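Local coordinates for protein leucine aminopeptidase 2, chloroplastic (Streptomyces sp. BC16019, PDB 5LHJ) that takes part in the maturation of the peptide bottromycin as an M17-family metalloaminopeptidase, probably removing unsubstituted N-terminal amino acids from peptides, at residues A[209-214]-A[239-244]; A[290-295]-A[309-314]. One frame throughout, in Å; residues are numbered along the deposited sequence.

Contact 1 of 2, residues A[209-214]-A[239-244]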
ATOM      1  N   LEU A 209      10.949 -30.382 -39.483  1.00 29.95           N
ATOM      2  CA  LEU A 209      10.921 -30.860 -38.110  1.00 28.44           C
ATOM      3  C   LEU A 209       9.574 -31.551 -37.954  1.00 28.34           C
ATOM      4  O   LEU A 209       8.579 -31.074 -38.491  1.00 27.86           O
ATOM      5  CB  LEU A 209      11.016 -29.691 -37.113  1.00 27.79           C
ATOM      6  CG  LEU A 209      12.275 -28.831 -37.111  1.00 27.62           C
ATOM      7  CD1 LEU A 209      12.085 -27.575 -36.268  1.00 27.58           C
ATOM      8  CD2 LEU A 209      13.465 -29.627 -36.616  1.00 27.90           C
ATOM      9  N   ASP A 210       9.525 -32.672 -37.239  1.00 28.53           N
ATOM     10  CA  ASP A 210       8.237 -33.309 -36.938  1.00 29.99           C
ATOM     11  C   ASP A 210       7.492 -32.401 -35.966  1.00 28.08           C
ATOM     12  O   ASP A 210       8.103 -31.839 -35.040  1.00 26.48           O
ATOM     13  CB  ASP A 210       8.406 -34.699 -36.325  1.00 33.06           C
ATOM     14  CG  ASP A 210       9.218 -35.630 -37.199  1.00 37.01           C
ATOM     15  OD1 ASP A 210       8.895 -35.769 -38.402  1.00 40.44           O
ATOM     16  OD2 ASP A 210      10.195 -36.228 -36.681  1.00 41.54           O
ATOM     17  N   CYS A 211       6.196 -32.220 -36.201  1.00 26.28           N
ATOM     18  CA  CYS A 211       5.375 -31.348 -35.374  1.00 24.92           C
ATOM     19  C   CYS A 211       3.991 -31.954 -35.157  1.00 24.37           C
ATOM     20  O   CYS A 211       3.300 -32.324 -36.126  1.00 24.61           O
ATOM     21  CB  CYS A 211       5.254 -29.962 -35.999  1.00 25.12           C
ATOM     22  SG  CYS A 211       4.276 -28.767 -35.057  1.00 25.53           S
ATOM     23  N   ALA A 212       3.613 -32.077 -33.888  1.00 22.51           N
ATOM     24  CA  ALA A 212       2.288 -32.535 -33.476  1.00 22.26           C
ATOM     25  C   ALA A 212       1.666 -31.439 -32.628  1.00 21.79           C
ATOM     26  O   ALA A 212       2.289 -30.990 -31.658  1.00 20.72           O
ATOM     27  CB  ALA A 212       2.390 -33.818 -32.664  1.00 22.70           C
ATOM     28  N   VAL A 213       0.457 -31.016 -32.997  1.00 21.46           N
ATOM     29  CA  VAL A 213      -0.307 -30.028 -32.244  1.00 21.32           C
ATOM     30  C   VAL A 213      -1.518 -30.703 -31.620  1.00 21.61           C
ATOM     31  O   VAL A 213      -2.296 -31.348 -32.328  1.00 21.71           O
ATOM     32  CB  VAL A 213      -0.787 -28.888 -33.150  1.00 21.45           C
ATOM     33  CG1 VAL A 213      -1.669 -27.912 -32.361  1.00 21.61           C
ATOM     34  CG2 VAL A 213       0.406 -28.178 -33.764  1.00 21.56           C
ATOM     35  N   TYR A 214      -1.663 -30.562 -30.306  1.00 21.24           N
ATOM     36  CA  TYR A 214      -2.762 -31.168 -29.569  1.00 22.17           C
ATOM     37  C   TYR A 214      -3.721 -30.070 -29.102  1.00 23.22           C
ATOM     38  O   TYR A 214      -3.295 -29.039 -28.570  1.00 21.32           O
ATOM     39  CB  TYR A 214      -2.242 -31.973 -28.386  1.00 22.32           C
ATOM     40  CG  TYR A 214      -1.373 -33.148 -28.789  1.00 22.36           C
ATOM     41  CD1 TYR A 214      -0.008 -32.987 -28.988  1.00 22.28           C
ATOM     42  CD2 TYR A 214      -1.919 -34.424 -28.978  1.00 23.08           C
ATOM     43  CE1 TYR A 214       0.802 -34.050 -29.353  1.00 22.79           C
ATOM     44  CE2 TYR A 214      -1.113 -35.503 -29.351  1.00 23.35           C
ATOM     45  CZ  TYR A 214       0.248 -35.306 -29.538  1.00 23.48           C
ATOM     46  OH  TYR A 214       1.079 -36.342 -29.906  1.00 24.58           O
ATOM     47  N   ARG A 239      -3.165 -25.080 -25.968  1.00 18.77           N
ATOM     48  CA  ARG A 239      -2.566 -25.954 -26.984  1.00 18.63           C
ATOM     49  C   ARG A 239      -1.359 -26.619 -26.363  1.00 18.28           C
ATOM     50  O   ARG A 239      -0.735 -26.072 -25.443  1.00 17.99           O
ATOM     51  CB  ARG A 239      -2.117 -25.146 -28.214  1.00 18.61           C
ATOM     52  CG  ARG A 239      -3.237 -24.491 -29.015  1.00 19.00           C
ATOM     53  CD  ARG A 239      -4.017 -25.532 -29.809  1.00 19.74           C
ATOM     54  NE  ARG A 239      -5.087 -24.989 -30.660  1.00 20.37           N
ATOM     55  CZ  ARG A 239      -6.370 -24.860 -30.321  1.00 21.16           C
ATOM     56  NH1 ARG A 239      -6.812 -25.184 -29.099  1.00 21.66           N
ATOM     57  NH2 ARG A 239      -7.241 -24.413 -31.223  1.00 21.58           N
ATOM     58  N   TYR A 240      -1.009 -27.791 -26.875  1.00 18.12           N
ATOM     59  CA  TYR A 240       0.263 -28.415 -26.541  1.00 17.62           C
ATOM     60  C   TYR A 240       0.925 -28.851 -27.833  1.00 17.75           C
ATOM     61  O   TYR A 240       0.280 -29.521 -28.657  1.00 18.12           O
ATOM     62  CB  TYR A 240       0.054 -29.610 -25.616  1.00 17.76           C
ATOM     63  CG  TYR A 240       1.312 -30.339 -25.280  1.00 17.69           C
ATOM     64  CD1 TYR A 240       2.293 -29.745 -24.482  1.00 17.77           C
ATOM     65  CD2 TYR A 240       1.537 -31.630 -25.751  1.00 18.01           C
ATOM     66  CE1 TYR A 240       3.471 -30.416 -24.178  1.00 17.97           C
ATOM     67  CE2 TYR A 240       2.701 -32.316 -25.445  1.00 18.28           C
ATOM     68  CZ  TYR A 240       3.666 -31.713 -24.656  1.00 18.20           C
ATOM     69  OH  TYR A 240       4.818 -32.399 -24.349  1.00 18.76           O
ATOM     70  N   VAL A 241       2.193 -28.476 -28.002  1.00 17.46           N
ATOM     71  CA  VAL A 241       2.930 -28.748 -29.245  1.00 17.90           C
ATOM     72  C   VAL A 241       4.211 -29.521 -28.938  1.00 18.21           C
ATOM     73  O   VAL A 241       4.964 -29.171 -28.018  1.00 17.32           O
ATOM     74  CB  VAL A 241       3.262 -27.451 -30.027  1.00 18.03           C
ATOM     75  CG1 VAL A 241       3.911 -27.781 -31.378  1.00 18.33           C
ATOM     76  CG2 VAL A 241       1.998 -26.638 -30.252  1.00 18.16           C
ATOM     77  N   GLU A 242       4.462 -30.570 -29.721  1.00 18.42           N
ATOM     78  CA  GLU A 242       5.739 -31.277 -29.667  1.00 19.42           C
ATOM     79  C   GLU A 242       6.424 -31.136 -31.021  1.00 20.57           C
ATOM     80  O   GLU A 242       5.801 -31.337 -32.070  1.00 20.45           O
ATOM     81  CB  GLU A 242       5.570 -32.743 -29.235  1.00 19.89           C
ATOM     82  CG  GLU A 242       5.399 -32.854 -27.724  1.00 20.04           C
ATOM     83  CD  GLU A 242       5.176 -34.258 -27.188  1.00 20.83           C
ATOM     84  OE1 GLU A 242       4.860 -35.184 -27.970  1.00 21.70           O
ATOM     85  OE2 GLU A 242       5.293 -34.432 -25.955  1.00 20.74           O
ATOM     86  N   LEU A 243       7.697 -30.770 -30.968  1.00 21.65           N
ATOM     87  CA  LEU A 243       8.461 -30.321 -32.133  1.00 23.68           C
ATOM     88  C   LEU A 243       9.763 -31.095 -32.062  1.00 24.55           C
ATOM     89  O   LEU A 243      10.497 -30.933 -31.091  1.00 25.68           O
ATOM     90  CB  LEU A 243       8.678 -28.798 -32.020  1.00 23.90           C
ATOM     91  CG  LEU A 243       9.406 -28.011 -33.104  1.00 24.90           C
ATOM     92  CD1 LEU A 243       8.598 -28.037 -34.383  1.00 25.51           C
ATOM     93  CD2 LEU A 243       9.645 -26.569 -32.686  1.00 24.88           C
ATOM     94  N   THR A 244      10.052 -31.951 -33.046  1.00 25.18           N
ATOM     95  CA  THR A 244      11.214 -32.843 -32.976  1.00 25.85           C
ATOM     96  C   THR A 244      12.224 -32.689 -34.132  1.00 25.68           C
ATOM     97  O   THR A 244      11.852 -32.762 -35.311  1.00 24.50           O
ATOM     98  CB  THR A 244      10.764 -34.315 -32.894  1.00 27.18           C
ATOM     99  OG1 THR A 244       9.819 -34.464 -31.829  1.00 29.46           O
ATOM    100  CG2 THR A 244      11.936 -35.241 -32.645  1.00 27.73           C
TER
HETATM  101  O   HOH W   1       3.656 -36.075 -30.225  1.00 29.40           O
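D210 with T244, A212 with E242 and Y214 with Y240 each exchange two backbone hydrogen bonds. Five of the six are close to straight. D210 N to T244 O is the most bent, 139° at the hydrogen. C211-L243 and V213-V241 are the non-hydrogen-bonded pairs between them. E242 carries the polar side-chain work. Its OE2 accepts a bond from Y240 OH at 2.6 Å, on the anti side and 25° out of the carboxylate plane. R356 makes a salt bridge to the same oxygen, and H310 ND1 also bonds it. These partners probably stabilise the negative charge of this buried carboxylate. A water donates to E242 OE1 at 2.7 Å and also bonds Y214 OH, so it joins the two strands. T244 OG1 bonds R308. Strand 210-214 is an edge of the mixed sheet in this chain, within the M17 catalytic domain, and pairs there with 239-245 alone. Y214 CG lies beside its own backbone N (chi1 -63°). The ring edge then meets Y240 O in plane, with CD1 3.5 Å from that oxygen. The two tyrosine side chains lie side by side, Y214 CD1 3.8 Å from Y240 CD2, and both touch R356 of helix 345-358. C211, V213, V241 and L243 occupy the other face, against helix 193-207. There C211 SG meets V241 CG1 at 3.8 Å. L209 crosses L243 obliquely, CD1 to CD1 at 4.0 Å, and also touches P299. An alanine at L209 keeps CB but loses CD1, which would probably open a gap beside L243 and weaken the packing on helix 286-301.

Contact 2 of 2, residues A[290-295]-A[309-314]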
ATOM      1  N   ALA A 290      12.220 -19.336 -26.746  1.00 15.50           N
ATOM      2  CA  ALA A 290      13.625 -19.734 -26.783  1.00 15.77           C
ATOM      3  C   ALA A 290      13.792 -21.171 -27.284  1.00 15.96           C
ATOM      4  O   ALA A 290      14.680 -21.456 -28.109  1.00 16.19           O
ATOM      5  CB  ALA A 290      14.277 -19.576 -25.416  1.00 15.96           C
ATOM      6  N   VAL A 291      12.920 -22.054 -26.819  1.00 15.82           N
ATOM      7  CA  VAL A 291      12.953 -23.463 -27.212  1.00 16.34           C
ATOM      8  C   VAL A 291      12.619 -23.629 -28.694  1.00 16.65           C
ATOM      9  O   VAL A 291      13.338 -24.341 -29.420  1.00 16.97           O
ATOM     10  CB  VAL A 291      12.035 -24.330 -26.319  1.00 16.05           C
ATOM     11  CG1 VAL A 291      11.871 -25.756 -26.864  1.00 16.27           C
ATOM     12  CG2 VAL A 291      12.585 -24.390 -24.896  1.00 16.12           C
ATOM     13  N   VAL A 292      11.555 -22.969 -29.146  1.00 16.77           N
ATOM     14  CA  VAL A 292      11.165 -23.040 -30.561  1.00 16.99           C
ATOM     15  C   VAL A 292      12.306 -22.534 -31.455  1.00 17.26           C
ATOM     16  O   VAL A 292      12.662 -23.174 -32.456  1.00 17.35           O
ATOM     17  CB  VAL A 292       9.870 -22.242 -30.828  1.00 16.92           C
ATOM     18  CG1 VAL A 292       9.603 -22.070 -32.318  1.00 17.23           C
ATOM     19  CG2 VAL A 292       8.681 -22.916 -30.138  1.00 16.96           C
ATOM     20  N   ALA A 293      12.867 -21.386 -31.094  1.00 17.24           N
ATOM     21  CA  ALA A 293      13.914 -20.773 -31.887  1.00 17.63           C
ATOM     22  C   ALA A 293      15.170 -21.654 -31.946  1.00 18.12           C
ATOM     23  O   ALA A 293      15.735 -21.841 -33.038  1.00 18.53           O
ATOM     24  CB  ALA A 293      14.250 -19.376 -31.366  1.00 17.71           C
ATOM     25  N   ALA A 294      15.582 -22.206 -30.808  1.00 18.32           N
ATOM     26  CA  ALA A 294      16.729 -23.125 -30.776  1.00 19.13           C
ATOM     27  C   ALA A 294      16.483 -24.325 -31.698  1.00 19.66           C
ATOM     28  O   ALA A 294      17.368 -24.683 -32.494  1.00 19.95           O
ATOM     29  CB  ALA A 294      17.030 -23.594 -29.367  1.00 19.12           C
ATOM     30  N   LEU A 295      15.294 -24.913 -31.620  1.00 19.92           N
ATOM     31  CA  LEU A 295      14.953 -26.045 -32.510  1.00 20.90           C
ATOM     32  C   LEU A 295      15.048 -25.678 -33.988  1.00 20.95           C
ATOM     33  O   LEU A 295      15.553 -26.483 -34.793  1.00 21.45           O
ATOM     34  CB  LEU A 295      13.577 -26.628 -32.184  1.00 21.31           C
ATOM     35  CG  LEU A 295      13.632 -27.628 -31.020  1.00 22.25           C
ATOM     36  CD1 LEU A 295      12.323 -27.667 -30.268  1.00 22.49           C
ATOM     37  CD2 LEU A 295      14.012 -29.019 -31.512  1.00 22.94           C
ATOM     38  N   GLY A 309      11.223 -30.771 -28.550  1.00 21.39           N
ATOM     39  CA  GLY A 309      10.601 -29.651 -27.839  1.00 20.05           C
ATOM     40  C   GLY A 309       9.205 -30.004 -27.356  1.00 19.44           C
ATOM     41  O   GLY A 309       8.451 -30.675 -28.076  1.00 19.76           O
ATOM     42  N   HIS A 310       8.868 -29.563 -26.146  1.00 17.95           N
ATOM     43  CA  HIS A 310       7.587 -29.826 -25.495  1.00 17.72           C
ATOM     44  C   HIS A 310       7.062 -28.471 -25.031  1.00 17.23           C
ATOM     45  O   HIS A 310       7.702 -27.821 -24.192  1.00 16.74           O
ATOM     46  CB  HIS A 310       7.766 -30.745 -24.277  1.00 18.05           C
ATOM     47  CG  HIS A 310       8.549 -31.997 -24.546  1.00 18.65           C
ATOM     48  ND1 HIS A 310       7.947 -33.209 -24.805  1.00 19.59           N
ATOM     49  CD2 HIS A 310       9.880 -32.238 -24.536  1.00 18.83           C
ATOM     50  CE1 HIS A 310       8.873 -34.138 -24.963  1.00 19.76           C
ATOM     51  NE2 HIS A 310      10.055 -33.576 -24.793  1.00 19.91           N
ATOM     52  N   LEU A 311       5.939 -28.030 -25.599  1.00 16.83           N
ATOM     53  CA  LEU A 311       5.507 -26.624 -25.517  1.00 16.69           C
ATOM     54  C   LEU A 311       4.029 -26.469 -25.106  1.00 16.19           C
ATOM     55  O   LEU A 311       3.136 -26.475 -25.953  1.00 16.32           O
ATOM     56  CB  LEU A 311       5.757 -25.922 -26.860  1.00 17.08           C
ATOM     57  CG  LEU A 311       7.225 -26.000 -27.332  1.00 17.54           C
ATOM     58  CD1 LEU A 311       7.348 -25.949 -28.833  1.00 17.92           C
ATOM     59  CD2 LEU A 311       8.073 -24.940 -26.646  1.00 17.20           C
ATOM     60  N   PRO A 312       3.765 -26.317 -23.792  1.00 15.93           N
ATOM     61  CA  PRO A 312       2.411 -26.005 -23.322  1.00 15.80           C
ATOM     62  C   PRO A 312       2.090 -24.518 -23.483  1.00 15.93           C
ATOM     63  O   PRO A 312       2.864 -23.660 -23.014  1.00 15.94           O
ATOM     64  CB  PRO A 312       2.462 -26.405 -21.849  1.00 15.72           C
ATOM     65  CG  PRO A 312       3.887 -26.165 -21.448  1.00 15.54           C
ATOM     66  CD  PRO A 312       4.710 -26.484 -22.672  1.00 15.64           C
ATOM     67  N   LEU A 313       0.966 -24.231 -24.140  1.00 15.78           N
ATOM     68  CA  LEU A 313       0.567 -22.873 -24.509  1.00 16.00           C
ATOM     69  C   LEU A 313      -0.803 -22.548 -23.925  1.00 15.89           C
ATOM     70  O   LEU A 313      -1.747 -23.304 -24.115  1.00 15.72           O
ATOM     71  CB  LEU A 313       0.525 -22.735 -26.037  1.00 16.29           C
ATOM     72  CG  LEU A 313       1.677 -23.326 -26.850  1.00 16.46           C
ATOM     73  CD1 LEU A 313       1.465 -23.050 -28.332  1.00 16.85           C
ATOM     74  CD2 LEU A 313       3.017 -22.753 -26.439  1.00 16.35           C
ATOM     75  N   ALA A 314      -0.914 -21.425 -23.223  1.00 16.19           N
ATOM     76  CA  ALA A 314      -2.185 -21.025 -22.601  1.00 16.59           C
ATOM     77  C   ALA A 314      -2.181 -19.560 -22.212  1.00 16.88           C
ATOM     78  O   ALA A 314      -1.128 -18.930 -22.172  1.00 16.54           O
ATOM     79  CB  ALA A 314      -2.468 -21.886 -21.373  1.00 16.81           C
TER
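L311 pushes its two methyl groups against the helix segment 290-295 and overlaps two valines there. CD1 goes to V292, 3.6 Å from its CG2. CD2 goes to V291, 3.9 Å from CG1 and almost as near to CB. The two encounters differ in direction. The side chains of L311 and V292 cross at about a right angle, while those of L311 and V291 slide past each other in opposite senses. L311 leaves the strand toward the helix, and CG beside the backbone N (chi1 -56°) places the branch point so that CD1 and CD2 part to the two valines. Nearer the start of segment 309-314, L295 reaches the backbone itself. Its CD1 lies 3.6 Å from G309 CA, and V291 CG1 meets the same carbon at 4.2 Å. A CB on G309 would fall 2.5 Å from L295 CD1, so a side chain would not fit with L295 as it lies. No hydrogen bond crosses between the segments; the contact is purely apolar and all its touching residues are buried. Only 190 Å² is covered. V292 also packs on I200 and L203 of helix 193-207, and A290, A293 and A294 touch helix 486-498. Strand and helix axes approach to 8.9 Å and run at 149°, closer to antiparallel than to perpendicular. H310 points away, to the side of the sheet covered by helix 345-358. Helix 286-301 links strand 255-263 to its parallel neighbour 306-316, the classic beta-alpha-beta crossover, here in the catalytic domain of an M17 aminopeptidase.

Both contacts reach the same sheet; their centres are 9 Å apart. Strand 239-245 lies between the other two: contact 1 pairs it with strand 210-214, and strand 306-316 of contact 2 runs antiparallel along its other side. L243 O and G309 N are 2.6 Å apart and R239 O and L313 N 2.8 Å, both probable hydrogen bonds; V241 and L311 are also bonded through the backbone. L295 touches L243, so helix 286-301 packs across both strands. The manganese ligand K261 sits on strand 255-263, beyond 306-316. The side chain of L311 is about 8 Å from that of K261. The side chain of Y240 is about 11 Å from that of K261. No metal is bound to this chain.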